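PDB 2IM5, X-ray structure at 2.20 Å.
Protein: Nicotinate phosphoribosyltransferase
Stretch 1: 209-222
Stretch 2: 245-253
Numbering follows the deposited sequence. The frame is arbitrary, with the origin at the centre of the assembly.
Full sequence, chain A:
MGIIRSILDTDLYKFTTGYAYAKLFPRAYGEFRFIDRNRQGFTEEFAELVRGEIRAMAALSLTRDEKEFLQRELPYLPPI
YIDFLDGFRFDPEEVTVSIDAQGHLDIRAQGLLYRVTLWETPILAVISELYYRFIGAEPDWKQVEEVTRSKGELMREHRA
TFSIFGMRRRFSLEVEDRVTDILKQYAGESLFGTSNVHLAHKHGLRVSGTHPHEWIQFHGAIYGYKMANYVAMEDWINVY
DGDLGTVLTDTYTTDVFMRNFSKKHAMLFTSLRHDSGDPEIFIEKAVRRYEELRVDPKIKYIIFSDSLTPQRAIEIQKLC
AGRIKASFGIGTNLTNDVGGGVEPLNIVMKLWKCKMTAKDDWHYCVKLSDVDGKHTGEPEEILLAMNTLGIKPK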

# COMPACT_ATOMS: atom_id res chain seq x y z
N GLY A 209 1.42 4.43 7.44
CA GLY A 209 1.54 4.18 6.01
C GLY A 209 2.42 5.20 5.31
O GLY A 209 2.83 6.19 5.90
N THR A 210 2.71 4.95 4.03
CA THR A 210 3.54 5.86 3.25
C THR A 210 2.84 6.09 1.92
O THR A 210 1.86 5.42 1.63
N HIS A 211 3.34 7.02 1.12
CA HIS A 211 2.74 7.24 -0.19
C HIS A 211 2.99 5.93 -0.93
O HIS A 211 3.93 5.20 -0.62
N PRO A 212 2.15 5.60 -1.92
CA PRO A 212 2.32 4.35 -2.67
C PRO A 212 3.09 4.52 -3.98
O PRO A 212 3.42 5.65 -4.38
N HIS A 213 3.34 3.39 -4.65
CA HIS A 213 4.03 3.38 -5.92
C HIS A 213 3.21 4.10 -6.99
O HIS A 213 3.78 4.76 -7.86
N GLU A 214 1.88 3.98 -6.93
CA GLU A 214 1.02 4.60 -7.94
C GLU A 214 1.26 6.11 -8.05
O GLU A 214 1.15 6.67 -9.14
N TRP A 215 1.58 6.75 -6.93
CA TRP A 215 1.83 8.19 -6.92
C TRP A 215 3.03 8.50 -7.80
O TRP A 215 2.96 9.40 -8.64
N ILE A 216 4.11 7.75 -7.64
CA ILE A 216 5.31 7.95 -8.44
C ILE A 216 5.04 7.55 -9.89
O ILE A 216 5.44 8.24 -10.82
N GLN A 217 4.38 6.42 -10.07
CA GLN A 217 4.06 5.91 -11.40
C GLN A 217 3.21 6.89 -12.21
O GLN A 217 3.38 7.03 -13.41
N PHE A 218 2.26 7.55 -11.54
CA PHE A 218 1.42 8.52 -12.21
C PHE A 218 2.33 9.61 -12.76
O PHE A 218 2.21 10.00 -13.92
N HIS A 219 3.26 10.08 -11.93
CA HIS A 219 4.19 11.13 -12.33
C HIS A 219 5.10 10.67 -13.46
O HIS A 219 5.45 11.45 -14.34
N GLY A 220 5.47 9.40 -13.45
CA GLY A 220 6.33 8.89 -14.50
C GLY A 220 5.60 8.87 -15.84
O GLY A 220 6.18 9.17 -16.88
N ALA A 221 4.33 8.51 -15.81
CA ALA A 221 3.52 8.45 -17.02
C ALA A 221 3.23 9.83 -17.59
O ALA A 221 3.24 10.02 -18.80
N ILE A 222 2.97 10.79 -16.71
CA ILE A 222 2.65 12.15 -17.14
C ILE A 222 3.88 13.03 -17.41
O ILE A 222 3.95 13.68 -18.45
N GLY A 245 6.52 12.15 5.70
CA GLY A 245 7.82 12.21 5.04
C GLY A 245 8.61 10.94 4.75
O GLY A 245 9.80 10.90 5.00
N THR A 246 7.96 9.92 4.22
CA THR A 246 8.66 8.68 3.88
C THR A 246 8.56 8.53 2.37
O THR A 246 7.53 8.82 1.78
N VAL A 247 9.64 8.10 1.73
CA VAL A 247 9.59 7.94 0.29
C VAL A 247 10.02 6.56 -0.21
O VAL A 247 10.95 5.96 0.32
N LEU A 248 9.30 6.07 -1.21
CA LEU A 248 9.58 4.79 -1.85
C LEU A 248 10.65 5.06 -2.89
O LEU A 248 10.56 6.03 -3.63
N THR A 249 11.65 4.18 -2.96
CA THR A 249 12.76 4.38 -3.88
C THR A 249 12.88 3.42 -5.06
O THR A 249 13.59 3.71 -6.01
N ASP A 250 12.19 2.29 -5.02
CA ASP A 250 12.33 1.29 -6.08
C ASP A 250 11.42 1.35 -7.31
O ASP A 250 11.54 0.49 -8.19
N THR A 251 10.52 2.33 -7.38
CA THR A 251 9.60 2.43 -8.51
C THR A 251 10.32 2.24 -9.84
O THR A 251 9.90 1.44 -10.66
N TYR A 252 11.40 2.98 -10.04
CA TYR A 252 12.15 2.85 -11.28
C TYR A 252 13.56 2.41 -10.94
O TYR A 252 14.52 2.85 -11.57
N THR A 253 13.67 1.56 -9.93
CA THR A 253 14.96 1.06 -9.48
C THR A 253 15.56 2.02 -8.46
O THR A 253 15.57 3.24 -8.66

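The two stretches lie side by side, a loop leading into a helix against a strand leading into a turn, and together they bury 587 Å² of surface. Leu248 and His213 cover the most, and the contact is best read outward from this pair.

Leu248 points its CA-to-CB bond toward the first stretch. Its chi1 of -92° lies between the standard wells, while chi2 is t, and this conformation carries CD1 over one face of the His213 imidazole. The methyl sits 3.5 Å from the ring centroid and only 8° off the ring normal, a nearly ideal CH-pi contact. A branched aliphatic side chain suits this place because a methyl can rest over an aromatic face with its C-H bonds directed at the ring's pi electrons while leaving the nitrogens at the ring edge free for polar partners. Leu248 CD1 also reaches the backbone at Pro212 C, 3.7 Å away.

His213 starts sideways, but with chi1 in m and chi2 near -68° its ring comes nearer the second stretch. Its edge is polar where its face is not: His213 ND1 and Thr251 OG1 form a weak hydrogen bond of 3.4 Å, nearly straight at 170°, in which either could be the donor. His213 NE2 is satisfied elsewhere in the structure. Thr251, chi1 m, points toward the helix and serves both kinds of neighbour. Its OG1 also packs 3.6 Å from Ile216 CB, and its methyl CG2 lies 3.8 Å from Gln217 CG.

His211 approaches the strand differently. Its p rotamer lets ND1 donate to Pro212 O at 2.9 Å, a bond within its own stretch that helps hold the ring in place. The CD2 and NE2 atoms of the ring meet backbone of the second stretch: His211 CD2 is 3.3 Å from Thr246 O, and His211 NE2 is 3.1 Å from Leu248 N. Val247 points away overall, yet its CG2 still comes within 3.6 Å of His211 NE2. Water 1 adds a polar link, accepting from His211 N at 2.7 Å and donating to Thr246 O at 2.5 Å. Beside it, Thr210 (p) and Thr246 (m) point toward each other and bring their methyls together, with Thr210 CG2 3.5 Å from Thr246 CG2. The hydroxyl of Thr210 is used within its own stretch, OG1 donating to His211 O at 3.0 Å.

Farther along the helix, Tyr252 starts sideways, but its m rotamer carries the phenol to the helix surface. Tyr252 CE2 makes apolar contact with Ile216 CG2 at 3.9 Å; Ile216, m at both chi angles, points toward the second stretch. The hydroxyl fits against helix backbone, with Tyr252 OH 3.4 Å from Gln217 CA and 3.3 Å from Gly220 CA. Glycine suits this site exactly, since a CB there would fall 1.9 Å from Tyr252 OH. Water 2 then joins the hydroxyl to the helix, accepting from Tyr252 OH at 2.6 Å and donating to Gln217 O at 3.1 Å.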

# COMPACT_ATOMS: atom_id res chain seq x y z
CB THR A 210 4.92 5.24 2.95
OG1 THR A 210 4.76 4.12 2.06
CG2 THR A 210 5.59 4.77 4.23
CB HIS A 211 3.40 8.42 -0.91
CG HIS A 211 4.75 8.10 -1.48
ND1 HIS A 211 4.92 7.26 -2.56
CD2 HIS A 211 5.99 8.50 -1.11
CE1 HIS A 211 6.21 7.14 -2.82
NE2 HIS A 211 6.88 7.88 -1.96
CB PRO A 212 0.89 3.93 -2.92
CG PRO A 212 0.27 5.28 -3.28
CD PRO A 212 0.86 6.23 -2.24
CB HIS A 213 4.28 1.95 -6.40
CG HIS A 213 5.32 1.21 -5.61
ND1 HIS A 213 6.65 1.54 -5.64
CD2 HIS A 213 5.21 0.15 -4.77
CE1 HIS A 213 7.33 0.72 -4.85
NE2 HIS A 213 6.47 -0.13 -4.31
CB GLU A 214 -0.47 4.33 -7.66
CG GLU A 214 -1.00 4.90 -6.36
CD GLU A 214 -2.52 4.75 -6.22
OE1 GLU A 214 -3.27 5.52 -6.88
OE2 GLU A 214 -2.96 3.87 -5.46
CB TRP A 215 2.08 8.67 -5.49
CG TRP A 215 2.42 10.13 -5.36
CD1 TRP A 215 3.61 10.66 -4.94
CD2 TRP A 215 1.56 11.25 -5.64
NE1 TRP A 215 3.54 12.03 -4.93
CE2 TRP A 215 2.30 12.42 -5.36
CE3 TRP A 215 0.25 11.38 -6.11
CZ2 TRP A 215 1.76 13.71 -5.51
CZ3 TRP A 215 -0.29 12.66 -6.27
CH2 TRP A 215 0.47 13.81 -5.97
CB ILE A 216 6.49 7.10 -7.94
CG1 ILE A 216 6.69 7.28 -6.44
CG2 ILE A 216 7.75 7.47 -8.69
CD1 ILE A 216 7.02 8.66 -6.03
CB GLN A 217 3.32 4.59 -11.26
CG GLN A 217 4.18 3.45 -10.78
CD GLN A 217 3.38 2.17 -10.63
OE1 GLN A 217 2.63 2.00 -9.68
NE2 GLN A 217 3.52 1.27 -11.60
CB PHE A 218 0.41 9.13 -11.23
CG PHE A 218 -0.37 10.28 -11.79
CD1 PHE A 218 -1.37 10.06 -12.74
CD2 PHE A 218 -0.10 11.59 -11.38
CE1 PHE A 218 -2.09 11.13 -13.27
CE2 PHE A 218 -0.81 12.66 -11.92
CZ PHE A 218 -1.81 12.44 -12.86
CB HIS A 219 5.01 11.60 -11.12
CG HIS A 219 4.23 12.43 -10.15
ND1 HIS A 219 4.23 13.81 -10.18
CD2 HIS A 219 3.38 12.08 -9.16
CE1 HIS A 219 3.42 14.27 -9.25
NE2 HIS A 219 2.89 13.24 -8.61
CB ALA A 221 2.22 7.72 -16.74
CB ILE A 222 1.77 12.87 -16.08
CG1 ILE A 222 0.51 12.07 -15.81
CG2 ILE A 222 1.42 14.27 -16.55
CD1 ILE A 222 -0.33 11.77 -17.05
CB THR A 246 8.01 7.45 4.52
OG1 THR A 246 8.06 7.58 5.95
CG2 THR A 246 8.74 6.18 4.12
CB VAL A 247 10.45 9.03 -0.41
CG1 VAL A 247 11.91 8.89 -0.00
CG2 VAL A 247 10.29 8.93 -1.93
CB LEU A 248 8.32 4.24 -2.53
CG LEU A 248 7.45 3.31 -1.70
CD1 LEU A 248 6.15 3.03 -2.44
CD2 LEU A 248 8.20 2.01 -1.43
CB THR A 249 14.10 4.32 -3.12
OG1 THR A 249 14.33 2.97 -2.69
CG2 THR A 249 14.07 5.23 -1.90
CB ASP A 250 12.23 -0.11 -5.46
CG ASP A 250 10.82 -0.44 -4.99
OD1 ASP A 250 10.07 0.49 -4.64
OD2 ASP A 250 10.45 -1.64 -4.95
CB THR A 251 8.88 3.78 -8.53
OG1 THR A 251 8.37 4.07 -7.23
CG2 THR A 251 7.72 3.75 -9.54
CB TYR A 252 12.18 4.18 -12.05
CG TYR A 252 10.80 4.66 -12.42
CD1 TYR A 252 9.98 3.89 -13.26
CD2 TYR A 252 10.29 5.83 -11.89
CE1 TYR A 252 8.69 4.29 -13.54
CE2 TYR A 252 8.99 6.24 -12.17
CZ TYR A 252 8.19 5.47 -13.00
OH TYR A 252 6.90 5.85 -13.27
CB THR A 253 15.92 0.89 -10.68
OG1 THR A 253 15.85 -0.46 -11.16
CG2 THR A 253 17.31 1.28 -10.32
O HOH W 1 5.04 8.79 2.32
O HOH W 2 5.04 4.80 -14.73